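Local coordinates for protein induced by osmotic stress (Scheffersomyces stipitis, PDB 5YWN), which probably reduces carbonyl compounds, haloketones among them, to alcohols with NADPH as the hydride donor, at residues 28-39 with 49-57. The protein carries 1 engineered substitution. Numbering follows the deposited sequence.
Sequences KVVGSVRSEEKG and DFSYEVVKV. With NAP (NADP nicotinamide-adenine-dinucleotide phosphate), chain B.
Gly39 CA sits squarely over one face of the Tyr52 ring, 3.5 Å from its centroid, a CH-pi contact that brings helix and strand together at a residue with no side chain to hold them apart. Tyr52 reaches this place because its CG stands between the backbone N and the carbonyl carbon (chi1 66°); from that position CD2 also meets Val33 CG2 obliquely at 4.0 Å. On the same side of the sheet, Val29 CG1 abuts the edge of the Phe50 ring, 3.6 Å from CD1. Beneath these side chains segments 28-39 and 49-57 run parallel and exchange six backbone hydrogen bonds, from Val29 N to Asp49 O through Val55 N to Val33 O. With helix 36-46 as the crossover, strands 28-33 and 50-54 form a beta-alpha-beta unit of the Rossmann fold, strand 50-54 lying at one edge of the sheet. Past the strand end, Arg34 lays its guanidinium against the NADP adenine, while NH1 donates an almost straight bond (168°) to O2X of the 2'-phosphate at 3.1 Å. Replacing this arginine by alanine is likely to leave that oxygen without this donor and the adenine without its flat cover. Lys38 NZ grips O1X, and Ser35, the N-cap, accepts from Lys38 N through OG (3.1 Å), fixing the helix start beside the phosphate.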
loop_
_atom_site.group_PDB
_atom_site.type_symbol
_atom_site.label_atom_id
_atom_site.label_comp_id
_atom_site.label_asym_id
_atom_site.label_seq_id
_atom_site.Cartn_x
_atom_site.Cartn_y
_atom_site.Cartn_z
ATOM N N LYS A 28 -19.098 6.193 5.170
ATOM C CA LYS A 28 -19.210 4.866 5.626
ATOM C C LYS A 28 -18.266 3.952 4.849
ATOM O O LYS A 28 -17.873 4.257 3.783
ATOM C CB LYS A 28 -20.634 4.389 5.546
ATOM C CG LYS A 28 -21.490 4.778 6.710
ATOM C CD LYS A 28 -22.878 4.277 6.467
ATOM C CE LYS A 28 -23.816 4.480 7.614
ATOM N NZ LYS A 28 -24.745 5.594 7.374
ATOM N N VAL A 29 -17.958 2.815 5.425
ATOM C CA VAL A 29 -17.082 1.868 4.850
ATOM C C VAL A 29 -17.641 0.462 4.826
ATOM O O VAL A 29 -18.221 0.033 5.729
ATOM C CB VAL A 29 -15.689 1.891 5.560
ATOM C CG1 VAL A 29 -14.831 0.725 5.181
ATOM C CG2 VAL A 29 -14.980 3.187 5.302
ATOM N N VAL A 30 -17.369 -0.238 3.763
ATOM C CA VAL A 30 -17.583 -1.651 3.703
ATOM C C VAL A 30 -16.303 -2.329 3.314
ATOM O O VAL A 30 -15.781 -2.076 2.282
ATOM C CB VAL A 30 -18.673 -1.975 2.667
ATOM C CG1 VAL A 30 -19.007 -3.436 2.620
ATOM C CG2 VAL A 30 -19.891 -1.113 2.835
ATOM N N GLY A 31 -15.823 -3.203 4.146
ATOM C CA GLY A 31 -14.585 -3.875 3.936
ATOM C C GLY A 31 -14.700 -5.324 3.564
ATOM O O GLY A 31 -15.514 -5.988 4.077
ATOM N N SER A 32 -13.881 -5.790 2.642
ATOM C CA SER A 32 -13.746 -7.216 2.386
ATOM C C SER A 32 -12.692 -7.914 3.263
ATOM O O SER A 32 -11.627 -7.430 3.468
ATOM C CB SER A 32 -13.560 -7.577 0.919
ATOM O OG SER A 32 -12.282 -7.443 0.475
ATOM N N VAL A 33 -13.047 -9.067 3.749
ATOM C CA VAL A 33 -12.184 -9.862 4.567
ATOM C C VAL A 33 -12.233 -11.325 4.168
ATOM O O VAL A 33 -13.188 -11.758 3.663
ATOM C CB VAL A 33 -12.543 -9.737 6.041
ATOM C CG1 VAL A 33 -12.307 -8.356 6.577
ATOM C CG2 VAL A 33 -13.936 -10.231 6.329
ATOM N N ARG A 34 -11.177 -12.060 4.419
ATOM C CA ARG A 34 -11.142 -13.462 4.087
ATOM C C ARG A 34 -11.789 -14.380 5.110
ATOM O O ARG A 34 -11.942 -15.514 4.857
ATOM C CB ARG A 34 -9.738 -13.944 3.702
ATOM C CG ARG A 34 -9.192 -13.391 2.411
ATOM C CD ARG A 34 -8.078 -14.218 1.838
ATOM N NE ARG A 34 -6.802 -13.905 2.412
ATOM C CZ ARG A 34 -5.670 -14.522 2.135
ATOM N NH1 ARG A 34 -4.584 -14.152 2.748
ATOM N NH2 ARG A 34 -5.634 -15.506 1.275
ATOM N N SER A 35 -12.143 -13.867 6.262
ATOM C CA SER A 35 -12.874 -14.631 7.230
ATOM C C SER A 35 -13.840 -13.814 8.078
ATOM O O SER A 35 -13.649 -12.665 8.317
ATOM C CB SER A 35 -11.928 -15.384 8.147
ATOM O OG SER A 35 -11.529 -14.597 9.215
ATOM N N GLU A 36 -14.813 -14.508 8.618
ATOM C CA GLU A 36 -15.778 -13.892 9.452
ATOM C C GLU A 36 -15.149 -13.259 10.686
ATOM O O GLU A 36 -15.416 -12.171 10.968
ATOM C CB GLU A 36 -16.802 -14.948 9.835
ATOM C CG GLU A 36 -17.960 -14.506 10.650
ATOM C CD GLU A 36 -18.722 -13.330 10.111
ATOM O OE1 GLU A 36 -19.062 -13.291 8.952
ATOM O OE2 GLU A 36 -19.024 -12.443 10.906
ATOM N N GLU A 37 -14.275 -13.961 11.365
ATOM C CA GLU A 37 -13.665 -13.426 12.566
ATOM C C GLU A 37 -12.824 -12.215 12.288
ATOM O O GLU A 37 -12.795 -11.327 13.050
ATOM C CB GLU A 37 -12.909 -14.460 13.377
ATOM C CG GLU A 37 -12.343 -13.904 14.672
ATOM C CD GLU A 37 -13.347 -13.166 15.574
ATOM O OE1 GLU A 37 -14.368 -13.733 15.971
ATOM O OE2 GLU A 37 -13.104 -12.031 15.939
ATOM N N LYS A 38 -12.181 -12.214 11.148
ATOM C CA LYS A 38 -11.403 -11.096 10.725
ATOM C C LYS A 38 -12.296 -9.871 10.581
ATOM O O LYS A 38 -11.941 -8.803 10.988
ATOM C CB LYS A 38 -10.645 -11.410 9.442
ATOM C CG LYS A 38 -9.348 -12.167 9.602
ATOM C CD LYS A 38 -8.769 -12.558 8.280
ATOM C CE LYS A 38 -7.505 -13.352 8.375
ATOM N NZ LYS A 38 -7.000 -13.895 7.107
ATOM N N GLY A 39 -13.459 -10.054 10.001
ATOM C CA GLY A 39 -14.400 -8.985 9.912
ATOM C C GLY A 39 -14.905 -8.505 11.246
ATOM O O GLY A 39 -14.964 -7.347 11.502
ATOM N N ASP A 49 -20.106 2.635 11.657
ATOM C CA ASP A 49 -20.041 3.067 10.278
ATOM C C ASP A 49 -19.205 2.115 9.416
ATOM O O ASP A 49 -18.981 2.346 8.280
ATOM C CB ASP A 49 -19.584 4.505 10.184
ATOM C CG ASP A 49 -20.673 5.487 10.526
ATOM O OD1 ASP A 49 -21.845 5.098 10.608
ATOM O OD2 ASP A 49 -20.353 6.659 10.693
ATOM N N PHE A 50 -18.774 1.038 10.007
ATOM C CA PHE A 50 -18.033 0.042 9.313
ATOM C C PHE A 50 -18.779 -1.275 9.205
ATOM O O PHE A 50 -19.196 -1.820 10.174
ATOM C CB PHE A 50 -16.708 -0.245 9.994
ATOM C CG PHE A 50 -15.927 -1.348 9.352
ATOM C CD1 PHE A 50 -15.134 -1.099 8.284
ATOM C CD2 PHE A 50 -16.017 -2.615 9.801
ATOM C CE1 PHE A 50 -14.430 -2.087 7.677
ATOM C CE2 PHE A 50 -15.327 -3.629 9.189
ATOM C CZ PHE A 50 -14.520 -3.362 8.129
ATOM N N SER A 51 -18.866 -1.800 8.015
ATOM C CA SER A 51 -19.371 -3.125 7.816
ATOM C C SER A 51 -18.479 -3.956 6.902
ATOM O O SER A 51 -17.656 -3.433 6.268
ATOM C CB SER A 51 -20.828 -3.127 7.423
ATOM O OG SER A 51 -21.076 -2.430 6.281
ATOM N N TYR A 52 -18.633 -5.259 6.941
ATOM C CA TYR A 52 -17.790 -6.155 6.214
ATOM C C TYR A 52 -18.539 -7.241 5.456
ATOM O O TYR A 52 -19.637 -7.585 5.794
ATOM C CB TYR A 52 -16.746 -6.787 7.135
ATOM C CG TYR A 52 -17.303 -7.703 8.189
ATOM C CD1 TYR A 52 -17.773 -7.215 9.367
ATOM C CD2 TYR A 52 -17.367 -9.031 7.991
ATOM C CE1 TYR A 52 -18.285 -8.037 10.310
ATOM C CE2 TYR A 52 -17.884 -9.846 8.917
ATOM C CZ TYR A 52 -18.329 -9.336 10.070
ATOM O OH TYR A 52 -18.822 -10.171 10.955
ATOM N N GLU A 53 -17.898 -7.754 4.426
ATOM C CA GLU A 53 -18.332 -8.935 3.740
ATOM C C GLU A 53 -17.162 -9.874 3.562
ATOM O O GLU A 53 -16.067 -9.452 3.321
ATOM C CB GLU A 53 -18.955 -8.630 2.384
ATOM C CG GLU A 53 -20.179 -7.779 2.420
ATOM C CD GLU A 53 -21.339 -8.413 3.139
ATOM O OE1 GLU A 53 -21.452 -9.616 3.135
ATOM O OE2 GLU A 53 -22.141 -7.707 3.698
ATOM N N VAL A 54 -17.434 -11.150 3.652
ATOM C CA VAL A 54 -16.426 -12.140 3.503
ATOM C C VAL A 54 -16.278 -12.564 2.067
ATOM O O VAL A 54 -17.159 -13.106 1.512
ATOM C CB VAL A 54 -16.743 -13.374 4.337
ATOM C CG1 VAL A 54 -15.723 -14.441 4.144
ATOM C CG2 VAL A 54 -16.870 -13.039 5.784
ATOM N N VAL A 55 -15.121 -12.292 1.512
ATOM C CA VAL A 55 -14.730 -12.723 0.189
ATOM C C VAL A 55 -13.429 -13.486 0.278
ATOM O O VAL A 55 -12.378 -12.926 0.323
ATOM C CB VAL A 55 -14.584 -11.535 -0.761
ATOM C CG1 VAL A 55 -14.205 -11.958 -2.153
ATOM C CG2 VAL A 55 -15.816 -10.669 -0.737
ATOM N N LYS A 56 -13.550 -14.788 0.358
ATOM C CA LYS A 56 -12.451 -15.667 0.606
ATOM C C LYS A 56 -11.408 -15.769 -0.491
ATOM O O LYS A 56 -10.294 -15.873 -0.194
ATOM C CB LYS A 56 -12.931 -17.019 1.049
ATOM C CG LYS A 56 -13.922 -16.999 2.200
ATOM C CD LYS A 56 -14.291 -18.382 2.711
ATOM C CE LYS A 56 -13.072 -19.259 2.909
ATOM N NZ LYS A 56 -13.284 -20.614 3.490
ATOM N N VAL A 57 -11.813 -15.760 -1.746
ATOM C CA VAL A 57 -10.916 -15.885 -2.867
ATOM C C VAL A 57 -11.137 -14.788 -3.905
ATOM O O VAL A 57 -12.176 -14.680 -4.445
ATOM C CB VAL A 57 -11.092 -17.292 -3.482
ATOM C CG1 VAL A 57 -10.145 -17.538 -4.625
ATOM C CG2 VAL A 57 -10.917 -18.355 -2.420
HETATM P PA NAP B . -0.433 -6.435 3.894
HETATM O O1A NAP B . -0.358 -5.617 5.161
HETATM O O2A NAP B . -0.043 -7.894 3.914
HETATM O O5B NAP B . -1.928 -6.321 3.308
HETATM C C5B NAP B . -2.427 -7.303 2.403
HETATM C C4B NAP B . -3.893 -7.587 2.708
HETATM O O4B NAP B . -4.539 -8.127 1.550
HETATM C C3B NAP B . -4.043 -8.594 3.837
HETATM O O3B NAP B . -4.741 -8.015 4.944
HETATM C C2B NAP B . -4.821 -9.763 3.265
HETATM O O2B NAP B . -6.034 -9.964 3.985
HETATM C C1B NAP B . -5.108 -9.413 1.813
HETATM N N9A NAP B . -4.504 -10.429 0.914
HETATM C C8A NAP B . -3.186 -10.664 0.769
HETATM N N7A NAP B . -2.973 -11.660 -0.130
HETATM C C5A NAP B . -4.173 -12.076 -0.575
HETATM C C6A NAP B . -4.666 -13.093 -1.531
HETATM N N6A NAP B . -3.807 -13.889 -2.213
HETATM N N1A NAP B . -6.003 -13.201 -1.699
HETATM C C2A NAP B . -6.875 -12.421 -1.032
HETATM N N3A NAP B . -6.490 -11.481 -0.151
HETATM C C4A NAP B . -5.180 -11.262 0.118
HETATM O O3 NAP B . 0.445 -5.694 2.764
HETATM P PN NAP B . 0.573 -4.090 2.751
HETATM O O1N NAP B . 2.025 -3.730 2.952
HETATM O O2N NAP B . -0.479 -3.524 3.675
HETATM O O5D NAP B . 0.166 -3.717 1.238
HETATM C C5D NAP B . -1.121 -3.178 0.946
HETATM C C4D NAP B . -1.266 -2.966 -0.556
HETATM O O4D NAP B . -0.505 -1.826 -0.969
HETATM C C3D NAP B . -0.771 -4.168 -1.345
HETATM O O3D NAP B . -1.841 -4.766 -2.083
HETATM C C2D NAP B . 0.301 -3.648 -2.282
HETATM O O2D NAP B . -0.041 -3.919 -3.645
HETATM C C1D NAP B . 0.392 -2.150 -2.036
HETATM N N1N NAP B . 1.766 -1.780 -1.681
HETATM C C2N NAP B . 2.136 -1.758 -0.394
HETATM C C3N NAP B . 3.434 -1.410 -0.036
HETATM C C7N NAP B . 3.840 -1.387 1.407
HETATM O O7N NAP B . 5.024 -1.328 1.694
HETATM N N7N NAP B . 2.892 -1.432 2.342
HETATM C C4N NAP B . 4.349 -1.084 -1.026
HETATM C C5N NAP B . 3.942 -1.116 -2.351
HETATM C C6N NAP B . 2.633 -1.470 -2.655
HETATM P P2B NAP B . -6.076 -10.951 5.256
HETATM O O1X NAP B . -7.510 -11.421 5.306
HETATM O O2X NAP B . -5.078 -12.029 4.913
HETATM O O3X NAP B . -5.668 -10.070 6.413
HETATM O O HOH W 1 -20.891 0.363 6.196
HETATM O O HOH W 2 -11.324 -10.124 0.855
HETATM O O HOH W 3 -7.735 -16.276 -0.865
#